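Local coordinates for protein diaminopimelate decarboxylase (Helicobacter pylori, PDB 2QGH) that catalyses, as a pyridoxal-5'-phosphate-dependent enzyme, the decarboxylation of diaminopimelate to L-lysine, the product seen bound in this structure, at residues Lys55-Leu60 against Gly264-Leu269; Glu183-Phe188 against Lys228-Leu233; Val200-His205 against Ala224-Ser229; Glu218-Val223 against Phe240-Gly245. All coordinates share one frame; numbering follows the deposited sequence.

Interaction 1: Lys55-Leu60 against Gly264-Leu269; sequences KGRKSL and GILNAL
At the rim of the barrel, R57 of the loop leading into its first strand reaches over to L266 and L269 at the C-terminal end of helix 258-268. The shaft of the arginine does the first half of the work: CG and CD, and NE at the root of the guanidinium, all lie about 3.9 Å from CD2 of L266, so one methyl is in contact along the run from CG to NE. The two side chains lie alongside each other, pointing opposite ways. This is where the eight-stranded parallel barrel closes, because strand 59-64 pairs with the last strand, 275-278, and helix 258-268 comes just before that last strand in the chain. Farther out, the guanidinium meets L269, the first residue to leave the helical conformation. R57 NH1 is 3.9 Å from CD1 of L269, and NH2 is 3.5 Å from the carbonyl O of L269, an oblique polar approach without a hydrogen bond. A bend at chi2 (-134°) gives the arginine its course past L266. Its main polar partner is the L272 carbonyl O, to which NH1 hydrogen-bonds, with a weak bond to L274 O beside it.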
# COMPACT_ATOMS: atom_id res chain seq x y z
N LYS A 55 10.45 -26.07 25.60
CA LYS A 55 9.86 -26.76 26.74
C LYS A 55 10.84 -26.77 27.91
O LYS A 55 10.44 -26.68 29.07
CB LYS A 55 9.50 -28.20 26.35
CG LYS A 55 8.48 -28.30 25.23
CD LYS A 55 8.42 -29.71 24.67
CE LYS A 55 8.06 -30.72 25.74
NZ LYS A 55 6.71 -30.45 26.32
N GLY A 56 12.13 -26.88 27.59
CA GLY A 56 13.15 -26.89 28.62
C GLY A 56 13.40 -25.52 29.21
O GLY A 56 14.44 -25.28 29.84
N ARG A 57 12.45 -24.61 29.01
CA ARG A 57 12.54 -23.25 29.52
C ARG A 57 11.20 -22.53 29.51
O ARG A 57 10.26 -22.95 28.83
CB ARG A 57 13.52 -22.42 28.68
CG ARG A 57 14.97 -22.58 29.03
CD ARG A 57 15.65 -21.22 29.12
NE ARG A 57 17.07 -21.33 29.40
CZ ARG A 57 17.85 -20.31 29.72
NH1 ARG A 57 17.33 -19.09 29.82
NH2 ARG A 57 19.14 -20.49 29.95
N LYS A 58 11.12 -21.45 30.28
CA LYS A 58 9.91 -20.66 30.33
C LYS A 58 9.99 -19.73 29.12
O LYS A 58 11.01 -19.08 28.88
CB LYS A 58 9.85 -19.85 31.63
CG LYS A 58 8.55 -19.07 31.85
CD LYS A 58 8.47 -18.52 33.27
CE LYS A 58 7.28 -17.59 33.45
NZ LYS A 58 5.97 -18.24 33.12
N SER A 59 8.93 -19.69 28.33
CA SER A 59 8.95 -18.84 27.15
C SER A 59 7.56 -18.29 26.83
O SER A 59 6.54 -18.84 27.27
CB SER A 59 9.51 -19.61 25.95
OG SER A 59 8.80 -20.82 25.72
N LEU A 60 7.54 -17.19 26.08
CA LEU A 60 6.30 -16.55 25.69
C LEU A 60 6.35 -16.25 24.20
O LEU A 60 7.27 -15.59 23.72
CB LEU A 60 6.10 -15.24 26.46
CG LEU A 60 4.82 -14.45 26.14
CD1 LEU A 60 3.58 -15.32 26.40
CD2 LEU A 60 4.79 -13.18 26.97
N GLY A 264 20.17 -22.95 19.25
CA GLY A 264 21.10 -21.84 19.15
C GLY A 264 20.91 -20.80 20.24
O GLY A 264 21.88 -20.37 20.87
N ILE A 265 19.66 -20.39 20.45
CA ILE A 265 19.35 -19.38 21.45
C ILE A 265 19.60 -19.87 22.87
O ILE A 265 20.00 -19.10 23.74
CB ILE A 265 17.89 -18.88 21.29
CG1 ILE A 265 17.76 -18.13 19.95
CG2 ILE A 265 17.51 -17.97 22.44
CD1 ILE A 265 16.34 -17.79 19.55
N LEU A 266 19.38 -21.16 23.11
CA LEU A 266 19.62 -21.70 24.44
C LEU A 266 21.11 -21.67 24.74
O LEU A 266 21.51 -21.35 25.85
CB LEU A 266 19.09 -23.13 24.55
CG LEU A 266 17.58 -23.29 24.55
CD1 LEU A 266 17.22 -24.77 24.63
CD2 LEU A 266 16.98 -22.53 25.72
N ASN A 267 21.93 -22.01 23.75
CA ASN A 267 23.37 -22.00 23.97
C ASN A 267 23.87 -20.57 24.14
O ASN A 267 24.79 -20.32 24.91
CB ASN A 267 24.12 -22.68 22.82
CG ASN A 267 23.82 -24.17 22.72
OD1 ASN A 267 23.73 -24.88 23.73
ND2 ASN A 267 23.67 -24.66 21.49
N ALA A 268 23.26 -19.64 23.42
CA ALA A 268 23.66 -18.24 23.51
C ALA A 268 23.31 -17.66 24.88
O ALA A 268 23.91 -16.69 25.32
CB ALA A 268 22.99 -17.43 22.41
N LEU A 269 22.33 -18.26 25.55
CA LEU A 269 21.87 -17.81 26.86
C LEU A 269 22.52 -18.50 28.06
O LEU A 269 21.95 -18.52 29.15
CB LEU A 269 20.35 -17.99 26.98
CG LEU A 269 19.49 -17.02 26.19
CD1 LEU A 269 18.02 -17.37 26.38
CD2 LEU A 269 19.76 -15.60 26.66

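Interaction 2: Glu183-Phe188 against Lys228-Leu233; sequences EALEMF and KSLIAL
L230 is wedged against L185 and F188 of the neighbouring outer helix of the barrel, meeting the F188 ring with one methyl and L185 with the other. The aromatic contact is a CH-pi interaction: CD2 of L230 stands over one face of F188, 3.6 Å from the ring centroid and 22° off the ring normal. The methyl is displaced toward the rim, which makes CE1 of F188 its nearest ring atom, at 3.3 Å. The leucine and phenylalanine side chains stand nearly perpendicular, CD2 leading over the ring and CG following on its CD1 side. The aliphatic contact is carried by the other branch, CD1 of L230, which presses on CD2 of L185 at 3.4 Å, closer than carbons usually pack. The first torsion of L230 is well off a staggered value (chi1 -93°), which may reflect the fitting of both branches against two partners. L185 CD2 also passes OG of S229 at 4.3 Å, a loose flank to the apolar pair. No hydrogen bond links the two segments. The helix segments run in roughly the same direction, with axes 11.3 Å apart at closest approach and a crossing angle of -33°; L185 CA and L230 CA are the closest CA pair, at 7.5 Å. Beneath them lies the barrel wall: F188 packs on I154 of strand 150-155 and on P199 and V202 of strand 197-203, L230 also reaches V202, and I235 of the following loop touches both F188 and L230.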
# COMPACT_ATOMS: atom_id res chain seq x y z
N GLU A 183 24.65 3.53 24.51
CA GLU A 183 23.44 4.29 24.77
C GLU A 183 22.43 3.47 25.57
O GLU A 183 21.75 3.99 26.45
CB GLU A 183 22.80 4.74 23.46
CG GLU A 183 21.45 5.43 23.62
CD GLU A 183 21.55 6.94 23.61
OE1 GLU A 183 20.50 7.61 23.71
OE2 GLU A 183 22.68 7.45 23.50
N ALA A 184 22.33 2.18 25.25
CA ALA A 184 21.39 1.30 25.94
C ALA A 184 21.78 1.17 27.41
O ALA A 184 20.92 1.23 28.29
CB ALA A 184 21.38 -0.06 25.28
N LEU A 185 23.07 0.98 27.66
CA LEU A 185 23.56 0.85 29.02
C LEU A 185 23.14 2.07 29.82
O LEU A 185 22.70 1.95 30.96
CB LEU A 185 25.08 0.73 29.03
CG LEU A 185 25.64 -0.63 28.57
CD1 LEU A 185 27.14 -0.55 28.38
CD2 LEU A 185 25.28 -1.69 29.60
N GLU A 186 23.26 3.23 29.21
CA GLU A 186 22.90 4.47 29.87
C GLU A 186 21.39 4.54 30.12
O GLU A 186 20.95 4.89 31.21
CB GLU A 186 23.36 5.66 29.02
CG GLU A 186 23.17 7.00 29.71
CD GLU A 186 23.64 8.17 28.86
OE1 GLU A 186 23.43 9.33 29.30
OE2 GLU A 186 24.21 7.94 27.77
N MET A 187 20.61 4.19 29.10
CA MET A 187 19.15 4.21 29.21
C MET A 187 18.68 3.28 30.34
O MET A 187 17.79 3.64 31.12
CB MET A 187 18.52 3.80 27.88
CG MET A 187 18.53 4.89 26.82
SD MET A 187 18.05 4.34 25.16
CE MET A 187 16.26 4.12 25.38
N PHE A 188 19.28 2.10 30.41
CA PHE A 188 18.92 1.14 31.44
C PHE A 188 19.17 1.70 32.84
O PHE A 188 18.30 1.64 33.71
CB PHE A 188 19.71 -0.15 31.26
CG PHE A 188 18.96 -1.24 30.55
CD1 PHE A 188 19.32 -1.63 29.27
CD2 PHE A 188 17.89 -1.88 31.18
CE1 PHE A 188 18.63 -2.66 28.62
CE2 PHE A 188 17.20 -2.91 30.54
CZ PHE A 188 17.57 -3.30 29.26
N LYS A 228 24.00 -10.05 30.56
CA LYS A 228 24.79 -10.53 31.69
C LYS A 228 25.41 -9.32 32.39
O LYS A 228 25.47 -9.26 33.62
CB LYS A 228 25.88 -11.49 31.22
CG LYS A 228 26.80 -11.96 32.35
CD LYS A 228 27.85 -12.96 31.88
CE LYS A 228 28.85 -13.30 32.99
NZ LYS A 228 28.24 -13.99 34.17
N SER A 229 25.85 -8.37 31.59
CA SER A 229 26.46 -7.14 32.09
C SER A 229 25.42 -6.31 32.85
O SER A 229 25.72 -5.74 33.90
CB SER A 229 27.02 -6.33 30.91
OG SER A 229 27.37 -5.02 31.29
N LEU A 230 24.21 -6.25 32.30
CA LEU A 230 23.13 -5.49 32.92
C LEU A 230 22.77 -6.01 34.30
O LEU A 230 22.57 -5.23 35.23
CB LEU A 230 21.88 -5.54 32.03
CG LEU A 230 21.65 -4.43 31.01
CD1 LEU A 230 22.96 -3.98 30.38
CD2 LEU A 230 20.68 -4.95 29.95
N ILE A 231 22.69 -7.33 34.44
CA ILE A 231 22.34 -7.92 35.73
C ILE A 231 23.42 -7.63 36.77
O ILE A 231 23.13 -7.48 37.95
CB ILE A 231 22.14 -9.45 35.61
CG1 ILE A 231 21.03 -9.76 34.61
CG2 ILE A 231 21.78 -10.02 36.97
CD1 ILE A 231 20.74 -11.24 34.44
N ALA A 232 24.67 -7.53 36.32
CA ALA A 232 25.76 -7.24 37.25
C ALA A 232 25.64 -5.81 37.76
O ALA A 232 26.16 -5.48 38.82
CB ALA A 232 27.10 -7.45 36.56
N LEU A 233 24.95 -4.96 37.00
CA LEU A 233 24.77 -3.56 37.38
C LEU A 233 23.47 -3.29 38.14
O LEU A 233 23.05 -2.14 38.26
CB LEU A 233 24.81 -2.65 36.15
CG LEU A 233 26.13 -2.53 35.38
CD1 LEU A 233 25.92 -1.59 34.20
CD2 LEU A 233 27.23 -2.00 36.29

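Interaction 3: Val200-His205 against Ala224-Ser229; sequences VSVHFH and AKIAKS. With PLP (pyridoxal-5'-phosphate), chain B.
This is a buried, purely apolar helix-on-strand contact within a beta-alpha-beta unit of the barrel: V202 of strand 197-203 faces I226 and A227 of helix 213-232. The valine divides its two methyls between them. CG2 of V202 meets CB of A227 at 4.0 Å, and CG1 of V202 meets CD1 of I226 at 4.3 Å, the isoleucine reaching across with the end of its extended chain. V202 CA and A227 CA are the closest CA pair, at 6.9 Å, consistent with the small side chain of A227. No hydrogen bond crosses between the segments.

The opposite end of segment 200-205 belongs to the cofactor site. With its CG lying across from the backbone N (chi1 -178°), the H205 ring sets one face against the pyridine ring of PLP, whose C3 sits 3.4 Å above the imidazole plane over its centre. NE2 of H205 comes within 3.3 Å of PLP C4A, the carbon that carries the aldehyde in free PLP. The backbone N of G244 donates a hydrogen bond to H205 ND1, which would fix the rotation of the imidazole. H203 takes a lesser part: its ring turns an edge to the C2A methyl of PLP, 4.1 Å from NE2 of H203, and that nitrogen is hydrogen-bonded to E279.

Strand 197-203 runs between strands 150-155 and 239-241, with backbone bonds from V200 to I152 and from V202 to D241. V202 also touches V223, one turn earlier on the covering helix, while F204 packs on A219, S220 and V223.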
# COMPACT_ATOMS: atom_id res chain seq x y z
N VAL A 200 12.71 -4.54 32.75
CA VAL A 200 12.59 -5.97 33.01
C VAL A 200 12.96 -6.84 31.82
O VAL A 200 12.94 -8.07 31.91
CB VAL A 200 11.14 -6.31 33.45
CG1 VAL A 200 10.78 -5.49 34.68
CG2 VAL A 200 10.15 -6.03 32.33
N SER A 201 13.33 -6.23 30.71
CA SER A 201 13.63 -7.03 29.55
C SER A 201 14.61 -6.40 28.57
O SER A 201 14.74 -5.18 28.52
CB SER A 201 12.31 -7.33 28.83
OG SER A 201 12.53 -7.82 27.53
N VAL A 202 15.31 -7.25 27.82
CA VAL A 202 16.22 -6.78 26.78
C VAL A 202 15.55 -7.32 25.53
O VAL A 202 14.94 -8.38 25.57
CB VAL A 202 17.63 -7.43 26.81
CG1 VAL A 202 18.67 -6.35 26.69
CG2 VAL A 202 17.82 -8.25 28.06
N HIS A 203 15.69 -6.61 24.42
CA HIS A 203 15.05 -7.06 23.20
C HIS A 203 15.86 -6.74 21.94
O HIS A 203 16.68 -5.82 21.93
CB HIS A 203 13.64 -6.45 23.13
CG HIS A 203 12.99 -6.55 21.78
ND1 HIS A 203 13.38 -5.78 20.71
CD2 HIS A 203 11.97 -7.32 21.34
CE1 HIS A 203 12.62 -6.07 19.67
NE2 HIS A 203 11.76 -7.00 20.02
N PHE A 204 15.65 -7.53 20.89
CA PHE A 204 16.31 -7.28 19.62
C PHE A 204 15.54 -7.94 18.48
O PHE A 204 14.90 -8.99 18.66
CB PHE A 204 17.76 -7.76 19.61
CG PHE A 204 17.92 -9.26 19.54
CD1 PHE A 204 18.21 -10.01 20.68
CD2 PHE A 204 17.82 -9.93 18.31
CE1 PHE A 204 18.39 -11.39 20.60
CE2 PHE A 204 17.99 -11.30 18.23
CZ PHE A 204 18.28 -12.03 19.38
N HIS A 205 15.58 -7.31 17.32
CA HIS A 205 14.92 -7.83 16.13
C HIS A 205 15.75 -7.34 14.95
O HIS A 205 15.69 -6.16 14.60
CB HIS A 205 13.49 -7.31 16.01
CG HIS A 205 12.77 -7.85 14.83
ND1 HIS A 205 12.26 -9.13 14.79
CD2 HIS A 205 12.55 -7.32 13.60
CE1 HIS A 205 11.77 -9.37 13.58
NE2 HIS A 205 11.93 -8.29 12.84
N ALA A 224 23.11 -11.36 24.82
CA ALA A 224 23.18 -12.15 26.04
C ALA A 224 24.35 -11.60 26.86
O ALA A 224 24.31 -11.59 28.10
CB ALA A 224 23.41 -13.61 25.72
N LYS A 225 25.37 -11.11 26.17
CA LYS A 225 26.53 -10.57 26.85
C LYS A 225 26.16 -9.26 27.55
O LYS A 225 26.45 -9.08 28.73
CB LYS A 225 27.68 -10.35 25.87
CG LYS A 225 28.97 -9.88 26.52
CD LYS A 225 30.13 -9.92 25.54
CE LYS A 225 31.42 -9.39 26.15
NZ LYS A 225 32.56 -9.51 25.19
N ILE A 226 25.50 -8.36 26.82
CA ILE A 226 25.10 -7.09 27.42
C ILE A 226 24.14 -7.34 28.58
O ILE A 226 24.19 -6.65 29.60
CB ILE A 226 24.43 -6.16 26.37
CG1 ILE A 226 23.16 -6.80 25.84
CG2 ILE A 226 25.38 -5.90 25.21
CD1 ILE A 226 22.46 -5.99 24.75
N ALA A 227 23.27 -8.34 28.42
CA ALA A 227 22.31 -8.69 29.47
C ALA A 227 23.06 -9.13 30.72
O ALA A 227 22.77 -8.66 31.82
CB ALA A 227 21.39 -9.80 28.99
N LYS A 228 24.00 -10.05 30.56
CA LYS A 228 24.79 -10.53 31.69
C LYS A 228 25.41 -9.32 32.39
O LYS A 228 25.47 -9.26 33.62
CB LYS A 228 25.88 -11.49 31.22
CG LYS A 228 26.80 -11.96 32.35
CD LYS A 228 27.85 -12.96 31.88
CE LYS A 228 28.85 -13.30 32.99
NZ LYS A 228 28.24 -13.99 34.17
N SER A 229 25.85 -8.37 31.59
CA SER A 229 26.46 -7.14 32.09
C SER A 229 25.42 -6.31 32.85
O SER A 229 25.72 -5.74 33.90
CB SER A 229 27.02 -6.33 30.91
OG SER A 229 27.37 -5.02 31.29
N1 PLP B . 8.89 -8.24 16.12
C2 PLP B . 9.26 -6.95 15.68
C2A PLP B . 9.71 -5.93 16.64
C3 PLP B . 9.16 -6.66 14.26
O3 PLP B . 9.50 -5.41 13.77
C4 PLP B . 8.72 -7.63 13.36
C4A PLP B . 8.92 -7.30 11.92
C5 PLP B . 8.34 -8.90 13.81
C6 PLP B . 8.45 -9.22 15.22
C5A PLP B . 7.63 -9.93 13.03
O4P PLP B . 8.57 -10.63 12.24
P PLP B . 8.16 -11.70 11.33
O1P PLP B . 6.79 -11.59 10.60
O2P PLP B . 8.20 -12.99 12.26
O3P PLP B . 9.27 -11.74 10.21

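Interaction 4: Glu218-Val223 against Phe240-Gly245; sequences EASQKV and FDVGGG. With PLP (pyridoxal-5'-phosphate), chain B.
The F240 ring points its far edge at helix 213-232, where V223 and S220 receive it. CZ of F240 lies 3.6 Å from the carbonyl O of S220, which sits near the ring plane; an aromatic C-H edge therefore meets the partial negative charge of a backbone oxygen. V223 comes at the same end obliquely, bringing CG1 to 3.6 Å from CE1 of F240. Both groups are placed by an extended first torsion: F240 has CG opposite its backbone N (chi1 -169°), carrying the ring straight out to the helix, and V223 has CG1 anti to its own backbone N, which brings that methyl to the ring. The S220 side chain, at OG, passes CG1 of V242 at 4.5 Å, a marginal touch; the hydroxyl is hydrogen-bonded to the I216 carbonyl O.

On the other side of the strand, D241 points its side chain away from the helix. OD1 of D241 accepts a hydrogen bond from the backbone N of G243 (2.9 Å), met nearly along the C-O axis, forming an Asx turn just where the chain swings toward the cofactor. The glycines after it bring bare backbone against PLP: G245 N donates an almost linear hydrogen bond to phosphate O2P (3.0 Å, 178°), and G244 N lies 3.6 Å from ring carbon C6. S208, G281 and R282 also hydrogen-bond to PLP. Such a glycine-rich loop at the C-terminal end of a barrel strand, gripping the cofactor phosphate through backbone N-H, is a familiar feature of TIM-barrel PLP enzymes of the alanine racemase fold.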
# COMPACT_ATOMS: atom_id res chain seq x y z
N GLU A 218 24.31 -14.81 16.26
CA GLU A 218 25.31 -13.81 16.59
C GLU A 218 24.67 -12.70 17.42
O GLU A 218 25.26 -12.19 18.36
CB GLU A 218 25.92 -13.22 15.32
CG GLU A 218 27.01 -12.20 15.59
CD GLU A 218 27.54 -11.55 14.32
OE1 GLU A 218 28.36 -10.60 14.42
OE2 GLU A 218 27.14 -11.98 13.22
N ALA A 219 23.44 -12.33 17.07
CA ALA A 219 22.73 -11.28 17.79
C ALA A 219 22.40 -11.75 19.21
O ALA A 219 22.52 -10.99 20.17
CB ALA A 219 21.46 -10.90 17.05
N SER A 220 21.98 -13.01 19.34
CA SER A 220 21.65 -13.56 20.65
C SER A 220 22.85 -13.54 21.59
O SER A 220 22.71 -13.21 22.77
CB SER A 220 21.14 -15.00 20.49
OG SER A 220 19.96 -15.04 19.71
N GLN A 221 24.01 -13.91 21.08
CA GLN A 221 25.22 -13.94 21.90
C GLN A 221 25.59 -12.54 22.37
O GLN A 221 25.82 -12.32 23.56
CB GLN A 221 26.37 -14.53 21.09
CG GLN A 221 26.04 -15.87 20.47
CD GLN A 221 27.15 -16.41 19.62
OE1 GLN A 221 27.81 -15.67 18.89
NE2 GLN A 221 27.37 -17.72 19.69
N LYS A 222 25.63 -11.59 21.44
CA LYS A 222 25.98 -10.23 21.80
C LYS A 222 25.02 -9.65 22.82
O LYS A 222 25.45 -9.03 23.78
CB LYS A 222 26.02 -9.35 20.55
CG LYS A 222 27.29 -9.52 19.72
CD LYS A 222 27.49 -10.96 19.27
CE LYS A 222 28.80 -11.15 18.51
NZ LYS A 222 28.89 -10.32 17.27
N VAL A 223 23.72 -9.85 22.62
CA VAL A 223 22.73 -9.31 23.55
C VAL A 223 22.75 -10.08 24.87
O VAL A 223 22.43 -9.52 25.92
CB VAL A 223 21.30 -9.36 22.94
CG1 VAL A 223 20.28 -8.81 23.94
CG2 VAL A 223 21.26 -8.53 21.65
N PHE A 240 14.06 -12.14 27.91
CA PHE A 240 15.05 -12.03 26.85
C PHE A 240 14.24 -12.20 25.57
O PHE A 240 13.80 -13.31 25.23
CB PHE A 240 16.10 -13.15 26.98
CG PHE A 240 17.30 -12.96 26.08
CD1 PHE A 240 18.34 -12.11 26.46
CD2 PHE A 240 17.39 -13.63 24.86
CE1 PHE A 240 19.45 -11.93 25.64
CE2 PHE A 240 18.50 -13.46 24.03
CZ PHE A 240 19.53 -12.60 24.43
N ASP A 241 14.03 -11.10 24.85
CA ASP A 241 13.23 -11.13 23.63
C ASP A 241 14.03 -11.15 22.34
O ASP A 241 14.73 -10.19 22.02
CB ASP A 241 12.30 -9.91 23.63
CG ASP A 241 11.07 -10.13 22.79
OD1 ASP A 241 11.18 -10.76 21.72
OD2 ASP A 241 9.99 -9.67 23.21
N VAL A 242 13.89 -12.22 21.57
CA VAL A 242 14.61 -12.38 20.31
C VAL A 242 13.84 -11.88 19.08
O VAL A 242 14.34 -11.96 17.96
CB VAL A 242 14.99 -13.86 20.06
CG1 VAL A 242 15.79 -14.40 21.24
CG2 VAL A 242 13.75 -14.67 19.84
N GLY A 243 12.63 -11.36 19.30
CA GLY A 243 11.83 -10.88 18.19
C GLY A 243 11.35 -11.99 17.28
O GLY A 243 11.24 -13.15 17.69
N GLY A 244 11.03 -11.65 16.03
CA GLY A 244 10.58 -12.65 15.07
C GLY A 244 11.61 -12.72 13.96
O GLY A 244 12.81 -12.70 14.23
N GLY A 245 11.16 -12.83 12.71
CA GLY A 245 12.10 -12.85 11.61
C GLY A 245 12.34 -14.13 10.84
O GLY A 245 12.96 -14.09 9.79
N1 PLP B . 8.89 -8.24 16.12
C2 PLP B . 9.26 -6.95 15.68
C2A PLP B . 9.71 -5.93 16.64
C3 PLP B . 9.16 -6.66 14.26
O3 PLP B . 9.50 -5.41 13.77
C4 PLP B . 8.72 -7.63 13.36
C4A PLP B . 8.92 -7.30 11.92
C5 PLP B . 8.34 -8.90 13.81
C6 PLP B . 8.45 -9.22 15.22
C5A PLP B . 7.63 -9.93 13.03
O4P PLP B . 8.57 -10.63 12.24
P PLP B . 8.16 -11.70 11.33
O1P PLP B . 6.79 -11.59 10.60
O2P PLP B . 8.20 -12.99 12.26
O3P PLP B . 9.27 -11.74 10.21

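Overall arrangement
Helix 213-232 joins interactions 2, 3 and 4: 2 and 3 overlap at K228 and S229 with centres 8 Å apart, and 3 and 4 lie 8 Å apart between centres. Across strands 197-203 and 239-241, V202 O and D241 N are 3.0 Å apart, as are F204 N and D241 O, both probable hydrogen bonds. Interaction 1 packs against interaction 4 from the next helix, with L269 CD2 3.6 Å from F240 CD2. Interactions 3 and 4 both reach PLP, through H205 and through G244 and G245, whereas their helix packing lies behind the barrel wall. Interactions 1 and 2, with centres 21 Å apart, do not touch.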